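Long-range contacts in phospholipase C-beta (PLC-beta) (Sepia officinalis, PDB 3QR0), which is a multidomain phospholipase of the C-beta family from cuttlefish, combining PH, EF-hand-like, X/Y TIM-barrel and C2 domains with a bound calcium ion: residues A[99-108]-A[119-130]; A[277-287]-A[294-305]. All blocks are in the same frame, centred on the assembly; numbering follows the deposited sequence.

Contact 1 of 2, residues A[99-108]-A[119-130]; sequences IPLQDKCVTI and WTHLVAENSSVA
Thr107 meets two flat groups of strand 119-124. Its methyl CG2 comes to the edge of the Trp119 indole, near the ring plane, 3.5 Å from Trp119 CE3, while its hydroxyl lies in plane at the ND1 edge of the His121 imidazole, a ring that also stacks on Trp31. With OG1 anti to the carbonyl carbon (chi1 -58°), the hydroxyl bonds Lys80 N; a water lies between it and the imidazole, the water oxygen 2.7 Å from His121 ND1. Strands 105-108 and 119-124 form an antiparallel hairpin of the PH-domain sheet, and the second leads into the C-terminal helix 127-141. Val106 N to Leu122 O (2.8 Å) and Ile108 N to Thr120 O are nearly straight bonds, and Ala124 N to Lys104 O (2.7 Å) closes the ladder. On the face bearing Val106, Leu122 and Ile108, the helix presses Ala130 CB tightly on Val106 CG2 (3.4 Å), and Ile108 CD1 rests on Leu122 CD1. Asn126 caps that helix, its OD1 accepting from Val129 N at 2.9 Å, and Ile99 CD1 lies against Asn126 CB. Lys104 runs its methylenes past the carbonyls of Ala124 and Glu125, and its NZ donates to the carbonyl oxygens of Phe94, Ser96 and Gly91. Ringed by carbonyls and buried, this ammonium is probably kept charged and ties the turn ahead of the hairpin to helix 85-93 and the loop after it.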
loop_
_atom_site.group_PDB
_atom_site.type_symbol
_atom_site.label_atom_id
_atom_site.label_comp_id
_atom_site.label_asym_id
_atom_site.label_seq_id
_atom_site.Cartn_x
_atom_site.Cartn_y
_atom_site.Cartn_z
ATOM N N ILE A 99 14.707 -12.274 34.858
ATOM C CA ILE A 99 14.658 -12.076 33.413
ATOM C C ILE A 99 15.181 -10.670 33.131
ATOM O O ILE A 99 14.658 -9.705 33.688
ATOM C CB ILE A 99 13.227 -12.216 32.869
ATOM C CG1 ILE A 99 12.648 -13.584 33.253
ATOM C CG2 ILE A 99 13.212 -12.034 31.350
ATOM C CD1 ILE A 99 11.176 -13.730 32.964
ATOM N N PRO A 100 16.230 -10.547 32.291
ATOM C CA PRO A 100 16.809 -9.235 31.992
ATOM C C PRO A 100 15.767 -8.252 31.485
ATOM O O PRO A 100 14.868 -8.637 30.732
ATOM C CB PRO A 100 17.831 -9.541 30.892
ATOM C CG PRO A 100 18.218 -10.943 31.127
ATOM C CD PRO A 100 16.980 -11.631 31.630
ATOM N N LEU A 101 15.899 -6.997 31.895
ATOM C CA LEU A 101 14.906 -5.978 31.592
ATOM C C LEU A 101 14.536 -5.955 30.114
ATOM O O LEU A 101 13.359 -5.994 29.774
ATOM C CB LEU A 101 15.400 -4.597 32.032
ATOM C CG LEU A 101 14.479 -3.414 31.712
ATOM C CD1 LEU A 101 13.052 -3.682 32.181
ATOM C CD2 LEU A 101 15.026 -2.132 32.331
ATOM N N GLN A 102 15.537 -5.912 29.242
ATOM C CA GLN A 102 15.281 -5.733 27.816
ATOM C C GLN A 102 14.527 -6.902 27.169
ATOM O O GLN A 102 13.766 -6.694 26.224
ATOM C CB GLN A 102 16.576 -5.452 27.053
ATOM C CG GLN A 102 16.303 -4.959 25.635
ATOM C CD GLN A 102 17.434 -4.153 25.029
ATOM O OE1 GLN A 102 18.479 -3.946 25.648
ATOM N NE2 GLN A 102 17.227 -3.691 23.798
ATOM N N ASP A 103 14.727 -8.113 27.688
ATOM C CA ASP A 103 13.993 -9.298 27.226
ATOM C C ASP A 103 12.477 -9.185 27.454
ATOM O O ASP A 103 11.690 -9.816 26.742
ATOM C CB ASP A 103 14.522 -10.562 27.924
ATOM C CG ASP A 103 15.962 -10.899 27.541
ATOM O OD1 ASP A 103 16.481 -10.346 26.547
ATOM O OD2 ASP A 103 16.569 -11.739 28.236
ATOM N N LYS A 104 12.076 -8.379 28.442
ATOM C CA LYS A 104 10.660 -8.152 28.757
ATOM C C LYS A 104 10.029 -6.957 28.029
ATOM O O LYS A 104 8.809 -6.780 28.072
ATOM C CB LYS A 104 10.488 -7.950 30.261
ATOM C CG LYS A 104 10.914 -9.144 31.087
ATOM C CD LYS A 104 10.595 -8.974 32.561
ATOM C CE LYS A 104 11.531 -8.008 33.249
ATOM N NZ LYS A 104 11.454 -8.165 34.726
ATOM N N CYS A 105 10.849 -6.144 27.370
ATOM C CA CYS A 105 10.372 -4.905 26.749
ATOM C C CYS A 105 9.695 -5.126 25.399
ATOM O O CYS A 105 10.136 -5.944 24.596
ATOM C CB CYS A 105 11.521 -3.905 26.590
ATOM S SG CYS A 105 12.028 -3.192 28.168
ATOM N N VAL A 106 8.617 -4.373 25.178
ATOM C CA VAL A 106 7.884 -4.370 23.926
ATOM C C VAL A 106 7.675 -2.918 23.506
ATOM O O VAL A 106 7.240 -2.096 24.310
ATOM C CB VAL A 106 6.509 -5.056 24.065
ATOM C CG1 VAL A 106 5.690 -4.900 22.772
ATOM C CG2 VAL A 106 6.684 -6.521 24.419
ATOM N N THR A 107 7.991 -2.616 22.248
ATOM C CA THR A 107 7.856 -1.267 21.698
ATOM C C THR A 107 6.927 -1.322 20.498
ATOM O O THR A 107 7.109 -2.154 19.615
ATOM C CB THR A 107 9.216 -0.718 21.231
ATOM O OG1 THR A 107 10.130 -0.700 22.325
ATOM C CG2 THR A 107 9.083 0.687 20.679
ATOM N N ILE A 108 5.932 -0.443 20.481
ATOM C CA ILE A 108 4.987 -0.368 19.375
ATOM C C ILE A 108 5.132 0.997 18.711
ATOM O O ILE A 108 5.200 2.018 19.399
ATOM C CB ILE A 108 3.534 -0.545 19.860
ATOM C CG1 ILE A 108 3.394 -1.803 20.720
ATOM C CG2 ILE A 108 2.572 -0.613 18.671
ATOM C CD1 ILE A 108 2.013 -1.972 21.355
ATOM N N TRP A 119 4.700 6.408 19.535
ATOM C CA TRP A 119 5.301 5.229 20.134
ATOM C C TRP A 119 4.621 4.869 21.449
ATOM O O TRP A 119 4.240 5.749 22.224
ATOM C CB TRP A 119 6.797 5.472 20.373
ATOM C CG TRP A 119 7.566 5.717 19.120
ATOM C CD1 TRP A 119 7.687 6.904 18.448
ATOM C CD2 TRP A 119 8.320 4.756 18.376
ATOM N NE1 TRP A 119 8.465 6.736 17.328
ATOM C CE2 TRP A 119 8.867 5.428 17.258
ATOM C CE3 TRP A 119 8.588 3.391 18.543
ATOM C CZ2 TRP A 119 9.660 4.783 16.314
ATOM C CZ3 TRP A 119 9.388 2.752 17.610
ATOM C CH2 TRP A 119 9.914 3.449 16.506
ATOM N N THR A 120 4.481 3.566 21.686
ATOM C CA THR A 120 3.971 3.036 22.946
ATOM C C THR A 120 5.006 2.048 23.486
ATOM O O THR A 120 5.483 1.178 22.747
ATOM C CB THR A 120 2.611 2.338 22.733
ATOM O OG1 THR A 120 1.686 3.265 22.146
ATOM C CG2 THR A 120 2.042 1.817 24.051
ATOM N N HIS A 121 5.361 2.194 24.762
ATOM C CA HIS A 121 6.425 1.402 25.370
ATOM C C HIS A 121 5.887 0.607 26.552
ATOM O O HIS A 121 5.229 1.164 27.434
ATOM C CB HIS A 121 7.564 2.297 25.845
ATOM C CG HIS A 121 8.103 3.210 24.792
ATOM N ND1 HIS A 121 8.908 2.768 23.763
ATOM C CD2 HIS A 121 7.963 4.545 24.614
ATOM C CE1 HIS A 121 9.241 3.793 22.997
ATOM N NE2 HIS A 121 8.678 4.882 23.491
ATOM N N LEU A 122 6.196 -0.688 26.565
ATOM C CA LEU A 122 5.638 -1.622 27.541
ATOM C C LEU A 122 6.713 -2.545 28.091
ATOM O O LEU A 122 7.673 -2.851 27.388
ATOM C CB LEU A 122 4.568 -2.482 26.877
ATOM C CG LEU A 122 3.414 -1.735 26.220
ATOM C CD1 LEU A 122 2.576 -2.688 25.373
ATOM C CD2 LEU A 122 2.571 -1.054 27.283
ATOM N N VAL A 123 6.537 -2.981 29.344
ATOM C CA VAL A 123 7.356 -4.041 29.934
ATOM C C VAL A 123 6.430 -5.197 30.310
ATOM O O VAL A 123 5.502 -5.014 31.101
ATOM C CB VAL A 123 8.109 -3.556 31.190
ATOM C CG1 VAL A 123 9.045 -4.652 31.720
ATOM C CG2 VAL A 123 8.886 -2.270 30.894
ATOM N N ALA A 124 6.662 -6.369 29.719
ATOM C CA ALA A 124 5.902 -7.579 30.050
ATOM C C ALA A 124 6.454 -8.203 31.332
ATOM O O ALA A 124 7.508 -7.798 31.809
ATOM C CB ALA A 124 5.971 -8.586 28.905
ATOM N N GLU A 125 5.739 -9.186 31.878
ATOM C CA GLU A 125 6.190 -9.904 33.077
ATOM C C GLU A 125 7.337 -10.865 32.776
ATOM O O GLU A 125 8.088 -11.237 33.676
ATOM C CB GLU A 125 5.046 -10.704 33.699
ATOM C CG GLU A 125 3.988 -9.879 34.407
ATOM C CD GLU A 125 2.748 -10.695 34.709
ATOM O OE1 GLU A 125 2.160 -11.249 33.751
ATOM O OE2 GLU A 125 2.366 -10.790 35.893
ATOM N N ASN A 126 7.443 -11.293 31.521
ATOM C CA ASN A 126 8.510 -12.201 31.098
ATOM C C ASN A 126 8.740 -12.123 29.590
ATOM O O ASN A 126 8.029 -11.405 28.884
ATOM C CB ASN A 126 8.212 -13.644 31.548
ATOM C CG ASN A 126 6.930 -14.198 30.953
ATOM O OD1 ASN A 126 6.752 -14.229 29.734
ATOM N ND2 ASN A 126 6.029 -14.646 31.817
ATOM N N SER A 127 9.737 -12.861 29.108
ATOM C CA SER A 127 10.142 -12.793 27.708
ATOM C C SER A 127 9.156 -13.493 26.774
ATOM O O SER A 127 8.972 -13.056 25.644
ATOM C CB SER A 127 11.556 -13.363 27.528
ATOM O OG SER A 127 11.581 -14.762 27.742
ATOM N N SER A 128 8.517 -14.560 27.247
ATOM C CA SER A 128 7.548 -15.299 26.432
ATOM C C SER A 128 6.306 -14.471 26.096
ATOM O O SER A 128 5.820 -14.512 24.968
ATOM C CB SER A 128 7.131 -16.591 27.135
ATOM O OG SER A 128 8.248 -17.445 27.288
ATOM N N VAL A 129 5.798 -13.733 27.077
ATOM C CA VAL A 129 4.654 -12.853 26.871
ATOM C C VAL A 129 4.994 -11.740 25.873
ATOM O O VAL A 129 4.212 -11.457 24.971
ATOM C CB VAL A 129 4.165 -12.231 28.207
ATOM C CG1 VAL A 129 3.138 -11.136 27.951
ATOM C CG2 VAL A 129 3.586 -13.315 29.125
ATOM N N ALA A 130 6.164 -11.124 26.030
ATOM C CA ALA A 130 6.609 -10.071 25.113
ATOM C C ALA A 130 6.701 -10.589 23.676
ATOM O O ALA A 130 6.272 -9.913 22.739
ATOM C CB ALA A 130 7.955 -9.495 25.559
HETATM O O HOH W 1 10.997 -11.310 24.440
HETATM O O HOH W 2 9.918 0.363 24.530
#

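Contact 2 of 2, residues A[277-287]-A[294-305]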
loop_
_atom_site.group_PDB
_atom_site.type_symbol
_atom_site.label_atom_id
_atom_site.label_comp_id
_atom_site.label_asym_id
_atom_site.label_seq_id
_atom_site.Cartn_x
_atom_site.Cartn_y
_atom_site.Cartn_z
ATOM N N GLU A 277 -29.725 -19.182 -3.927
ATOM C CA GLU A 277 -30.783 -19.404 -2.943
ATOM C C GLU A 277 -30.197 -19.410 -1.532
ATOM O O GLU A 277 -30.781 -18.837 -0.613
ATOM C CB GLU A 277 -31.513 -20.724 -3.208
ATOM C CG GLU A 277 -32.705 -20.965 -2.290
ATOM C CD GLU A 277 -33.379 -22.295 -2.555
ATOM O OE1 GLU A 277 -34.214 -22.367 -3.476
ATOM O OE2 GLU A 277 -33.076 -23.269 -1.835
ATOM N N ALA A 278 -29.035 -20.043 -1.379
ATOM C CA ALA A 278 -28.366 -20.151 -0.082
ATOM C C ALA A 278 -27.831 -18.801 0.384
ATOM O O ALA A 278 -27.965 -18.452 1.556
ATOM C CB ALA A 278 -27.236 -21.175 -0.152
ATOM N N LEU A 279 -27.219 -18.045 -0.524
ATOM C CA LEU A 279 -26.756 -16.693 -0.198
ATOM C C LEU A 279 -27.917 -15.781 0.200
ATOM O O LEU A 279 -27.809 -15.004 1.162
ATOM C CB LEU A 279 -25.999 -16.071 -1.377
ATOM C CG LEU A 279 -24.628 -16.672 -1.707
ATOM C CD1 LEU A 279 -24.081 -16.041 -2.981
ATOM C CD2 LEU A 279 -23.643 -16.504 -0.565
ATOM N N ILE A 280 -29.019 -15.868 -0.542
ATOM C CA ILE A 280 -30.209 -15.074 -0.232
ATOM C C ILE A 280 -30.691 -15.376 1.195
ATOM O O ILE A 280 -30.983 -14.456 1.960
ATOM C CB ILE A 280 -31.339 -15.306 -1.265
ATOM C CG1 ILE A 280 -30.974 -14.639 -2.593
ATOM C CG2 ILE A 280 -32.673 -14.754 -0.755
ATOM C CD1 ILE A 280 -31.886 -14.998 -3.743
ATOM N N ASN A 281 -30.747 -16.661 1.549
ATOM C CA ASN A 281 -31.103 -17.071 2.907
ATOM C C ASN A 281 -30.177 -16.461 3.959
ATOM O O ASN A 281 -30.640 -16.046 5.018
ATOM C CB ASN A 281 -31.107 -18.596 3.058
ATOM C CG ASN A 281 -31.482 -19.036 4.466
ATOM O OD1 ASN A 281 -32.619 -18.843 4.906
ATOM N ND2 ASN A 281 -30.523 -19.602 5.189
ATOM N N ASP A 282 -28.879 -16.418 3.665
ATOM C CA ASP A 282 -27.903 -15.799 4.560
ATOM C C ASP A 282 -28.243 -14.340 4.822
ATOM O O ASP A 282 -28.304 -13.914 5.965
ATOM C CB ASP A 282 -26.479 -15.872 3.984
ATOM C CG ASP A 282 -25.877 -17.270 4.057
ATOM O OD1 ASP A 282 -26.289 -18.064 4.932
ATOM O OD2 ASP A 282 -24.974 -17.569 3.238
ATOM N N TYR A 283 -28.468 -13.581 3.754
ATOM C CA TYR A 283 -28.650 -12.135 3.873
ATOM C C TYR A 283 -30.018 -11.814 4.464
ATOM O O TYR A 283 -30.138 -10.940 5.324
ATOM C CB TYR A 283 -28.458 -11.437 2.518
ATOM C CG TYR A 283 -27.198 -11.851 1.765
ATOM C CD1 TYR A 283 -25.989 -12.033 2.430
ATOM C CD2 TYR A 283 -27.219 -12.049 0.388
ATOM C CE1 TYR A 283 -24.837 -12.409 1.745
ATOM C CE2 TYR A 283 -26.071 -12.433 -0.305
ATOM C CZ TYR A 283 -24.883 -12.606 0.382
ATOM O OH TYR A 283 -23.739 -12.984 -0.292
ATOM N N GLU A 284 -31.041 -12.538 4.013
ATOM C CA GLU A 284 -32.395 -12.354 4.523
ATOM C C GLU A 284 -32.544 -12.798 5.976
ATOM O O GLU A 284 -33.322 -12.207 6.715
ATOM C CB GLU A 284 -33.409 -13.079 3.639
ATOM C CG GLU A 284 -33.654 -12.375 2.330
ATOM C CD GLU A 284 -34.257 -10.991 2.525
ATOM O OE1 GLU A 284 -35.212 -10.860 3.331
ATOM O OE2 GLU A 284 -33.771 -10.035 1.882
ATOM N N SER A 285 -31.803 -13.827 6.380
ATOM C CA SER A 285 -31.732 -14.220 7.792
ATOM C C SER A 285 -31.226 -13.067 8.657
ATOM O O SER A 285 -31.823 -12.749 9.691
ATOM C CB SER A 285 -30.814 -15.432 7.974
ATOM O OG SER A 285 -31.389 -16.592 7.397
ATOM N N ALA A 286 -30.130 -12.449 8.220
ATOM C CA ALA A 286 -29.522 -11.320 8.929
ATOM C C ALA A 286 -30.428 -10.088 9.011
ATOM O O ALA A 286 -30.453 -9.405 10.033
ATOM C CB ALA A 286 -28.190 -10.942 8.275
ATOM N N VAL A 287 -31.179 -9.814 7.948
ATOM C CA VAL A 287 -31.978 -8.589 7.867
ATOM C C VAL A 287 -33.449 -8.759 8.277
ATOM O O VAL A 287 -34.016 -7.848 8.881
ATOM C CB VAL A 287 -31.888 -7.981 6.456
ATOM C CG1 VAL A 287 -32.930 -6.893 6.261
ATOM C CG2 VAL A 287 -30.480 -7.431 6.217
ATOM N N LYS A 294 -38.139 -17.734 1.102
ATOM C CA LYS A 294 -37.202 -18.536 0.316
ATOM C C LYS A 294 -37.018 -17.957 -1.085
ATOM O O LYS A 294 -37.994 -17.653 -1.770
ATOM C CB LYS A 294 -37.706 -19.978 0.206
ATOM C CG LYS A 294 -36.669 -20.966 -0.300
ATOM C CD LYS A 294 -37.194 -22.398 -0.223
ATOM C CE LYS A 294 -36.052 -23.399 -0.214
ATOM N NZ LYS A 294 -36.525 -24.804 -0.275
ATOM N N GLY A 295 -35.762 -17.793 -1.494
ATOM C CA GLY A 295 -35.439 -17.300 -2.827
ATOM C C GLY A 295 -35.978 -15.913 -3.132
ATOM O O GLY A 295 -36.298 -15.615 -4.280
ATOM N N GLN A 296 -36.079 -15.067 -2.110
ATOM C CA GLN A 296 -36.563 -13.700 -2.289
ATOM C C GLN A 296 -35.699 -12.721 -1.502
ATOM O O GLN A 296 -35.746 -12.691 -0.273
ATOM C CB GLN A 296 -38.026 -13.577 -1.855
ATOM C CG GLN A 296 -39.016 -14.285 -2.779
ATOM C CD GLN A 296 -40.451 -13.816 -2.588
ATOM O OE1 GLN A 296 -40.715 -12.622 -2.452
ATOM N NE2 GLN A 296 -41.389 -14.760 -2.595
ATOM N N LEU A 297 -34.907 -11.933 -2.225
ATOM C CA LEU A 297 -34.010 -10.954 -1.625
ATOM C C LEU A 297 -34.678 -9.581 -1.610
ATOM O O LEU A 297 -35.102 -9.075 -2.651
ATOM C CB LEU A 297 -32.694 -10.899 -2.407
ATOM C CG LEU A 297 -31.575 -10.012 -1.856
ATOM C CD1 LEU A 297 -31.101 -10.501 -0.491
ATOM C CD2 LEU A 297 -30.408 -9.954 -2.844
ATOM N N THR A 298 -34.763 -8.993 -0.419
ATOM C CA THR A 298 -35.380 -7.684 -0.213
ATOM C C THR A 298 -34.372 -6.554 -0.441
ATOM O O THR A 298 -33.175 -6.796 -0.608
ATOM C CB THR A 298 -35.948 -7.559 1.226
ATOM O OG1 THR A 298 -34.889 -7.720 2.176
ATOM C CG2 THR A 298 -37.018 -8.621 1.491
ATOM N N LYS A 299 -34.870 -5.320 -0.438
ATOM C CA LYS A 299 -34.035 -4.124 -0.591
ATOM C C LYS A 299 -32.920 -4.067 0.464
ATOM O O LYS A 299 -31.771 -3.757 0.155
ATOM C CB LYS A 299 -34.925 -2.886 -0.484
ATOM C CG LYS A 299 -34.237 -1.563 -0.757
ATOM C CD LYS A 299 -35.251 -0.426 -0.860
ATOM C CE LYS A 299 -35.997 -0.196 0.452
ATOM N NZ LYS A 299 -36.843 1.027 0.407
ATOM N N GLU A 300 -33.272 -4.392 1.704
ATOM C CA GLU A 300 -32.320 -4.369 2.811
ATOM C C GLU A 300 -31.335 -5.535 2.707
ATOM O O GLU A 300 -30.166 -5.399 3.065
ATOM C CB GLU A 300 -33.059 -4.408 4.154
ATOM C CG GLU A 300 -33.851 -3.135 4.492
ATOM C CD GLU A 300 -35.178 -2.995 3.746
ATOM O OE1 GLU A 300 -35.716 -4.002 3.219
ATOM O OE2 GLU A 300 -35.694 -1.856 3.690
ATOM N N GLY A 301 -31.819 -6.678 2.215
ATOM C CA GLY A 301 -30.961 -7.825 1.919
ATOM C C GLY A 301 -29.948 -7.528 0.826
ATOM O O GLY A 301 -28.799 -7.969 0.906
ATOM N N LEU A 302 -30.372 -6.779 -0.196
ATOM C CA LEU A 302 -29.471 -6.362 -1.278
ATOM C C LEU A 302 -28.357 -5.457 -0.768
ATOM O O LEU A 302 -27.188 -5.655 -1.096
ATOM C CB LEU A 302 -30.245 -5.636 -2.389
ATOM C CG LEU A 302 -29.418 -5.115 -3.572
ATOM C CD1 LEU A 302 -28.708 -6.265 -4.289
ATOM C CD2 LEU A 302 -30.293 -4.343 -4.543
ATOM N N LEU A 303 -28.725 -4.455 0.021
ATOM C CA LEU A 303 -27.743 -3.534 0.597
ATOM C C LEU A 303 -26.741 -4.294 1.467
ATOM O O LEU A 303 -25.542 -4.018 1.430
ATOM C CB LEU A 303 -28.439 -2.438 1.414
ATOM C CG LEU A 303 -27.550 -1.351 2.031
ATOM C CD1 LEU A 303 -26.507 -0.838 1.037
ATOM C CD2 LEU A 303 -28.413 -0.208 2.545
ATOM N N TYR A 304 -27.237 -5.266 2.229
ATOM C CA TYR A 304 -26.370 -6.110 3.058
ATOM C C TYR A 304 -25.343 -6.830 2.173
ATOM O O TYR A 304 -24.144 -6.788 2.442
ATOM C CB TYR A 304 -27.213 -7.121 3.847
ATOM C CG TYR A 304 -26.434 -7.969 4.831
ATOM C CD1 TYR A 304 -26.369 -7.628 6.182
ATOM C CD2 TYR A 304 -25.774 -9.120 4.415
ATOM C CE1 TYR A 304 -25.655 -8.411 7.090
ATOM C CE2 TYR A 304 -25.055 -9.907 5.318
ATOM C CZ TYR A 304 -25.007 -9.550 6.647
ATOM O OH TYR A 304 -24.299 -10.334 7.527
ATOM N N PHE A 305 -25.815 -7.478 1.111
ATOM C CA PHE A 305 -24.915 -8.142 0.163
ATOM C C PHE A 305 -23.869 -7.183 -0.393
ATOM O O PHE A 305 -22.682 -7.503 -0.447
ATOM C CB PHE A 305 -25.668 -8.745 -1.027
ATOM C CG PHE A 305 -24.769 -9.025 -2.206
ATOM C CD1 PHE A 305 -23.903 -10.105 -2.184
ATOM C CD2 PHE A 305 -24.750 -8.179 -3.307
ATOM C CE1 PHE A 305 -23.054 -10.356 -3.247
ATOM C CE2 PHE A 305 -23.903 -8.427 -4.376
ATOM C CZ PHE A 305 -23.056 -9.511 -4.345
HETATM O O HOH W 3 -33.464 -18.317 0.028
HETATM O O HOH W 4 -37.110 -12.492 2.016
#
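Glu284 OE2 is gripped twice by Thr298: the hydroxyl OG1 donates to it at 2.6 Å on the syn lone-pair side, and Thr298 N donates at 2.7 Å from above the carboxylate plane, 53° out of it. The two segments form a helix-loop-helix unit of the EF-hand-like region, with the short strand 296-297 pairing with strand 245-246, an arrangement like that of paired EF-hand loops. Glu284 CG passes Gln296 O, and a bend at chi2 (-63°) then turns the carboxylate to the N-terminus of helix 299-305. There Thr298 is the N-cap, its OG1 accepting from Gly301 N (3.2 Å) while donating to Glu284. The helix end would be expected to stabilise the negative charge; the other oxygen, OE1, is held by Asn288 ND2. The helices meet steeply, at 108°, around an aromatic cluster of Tyr283, Tyr304 and Phe305. Phe305 CB sits over one face of the Tyr283 ring, 4.1 Å from its centroid, and Leu279 O lies above the opposite face. Tyr283 and Tyr304 touch rim to rim, CD1 to CD2, and Ala286 CB covers a face of Tyr304, which also meets Phe219 edge to face. Ile280 CG1 packs on Leu297 CB of the short strand, and near the end of its helix Val287 CG1 meets Glu300 CB (3.3 Å). Finally, Tyr283 OH lies in the plane of the Phe305 ring at its edge, 3.4 Å from Phe305 CD1.

Overall arrangement
Contacts 1 and 2 follow each other along the chain and do not touch: their centres are 48 Å apart and their nearest atoms about 31 Å. The first belongs to the PH domain, the second to the EF-hand-like region, and their centres lie about 29 Å and 33 Å from the centre of the chain. Neither supplies a ligand to the calcium ion, which is bound by Asn339, Glu368, Asp370 and Glu417 of the X domain. Each contact has a glycerol nearby, probably from the crystallisation liquor: about 6 Å from the side chain of Trp119 in contact 1 and about 4 Å from that of Phe305 in contact 2.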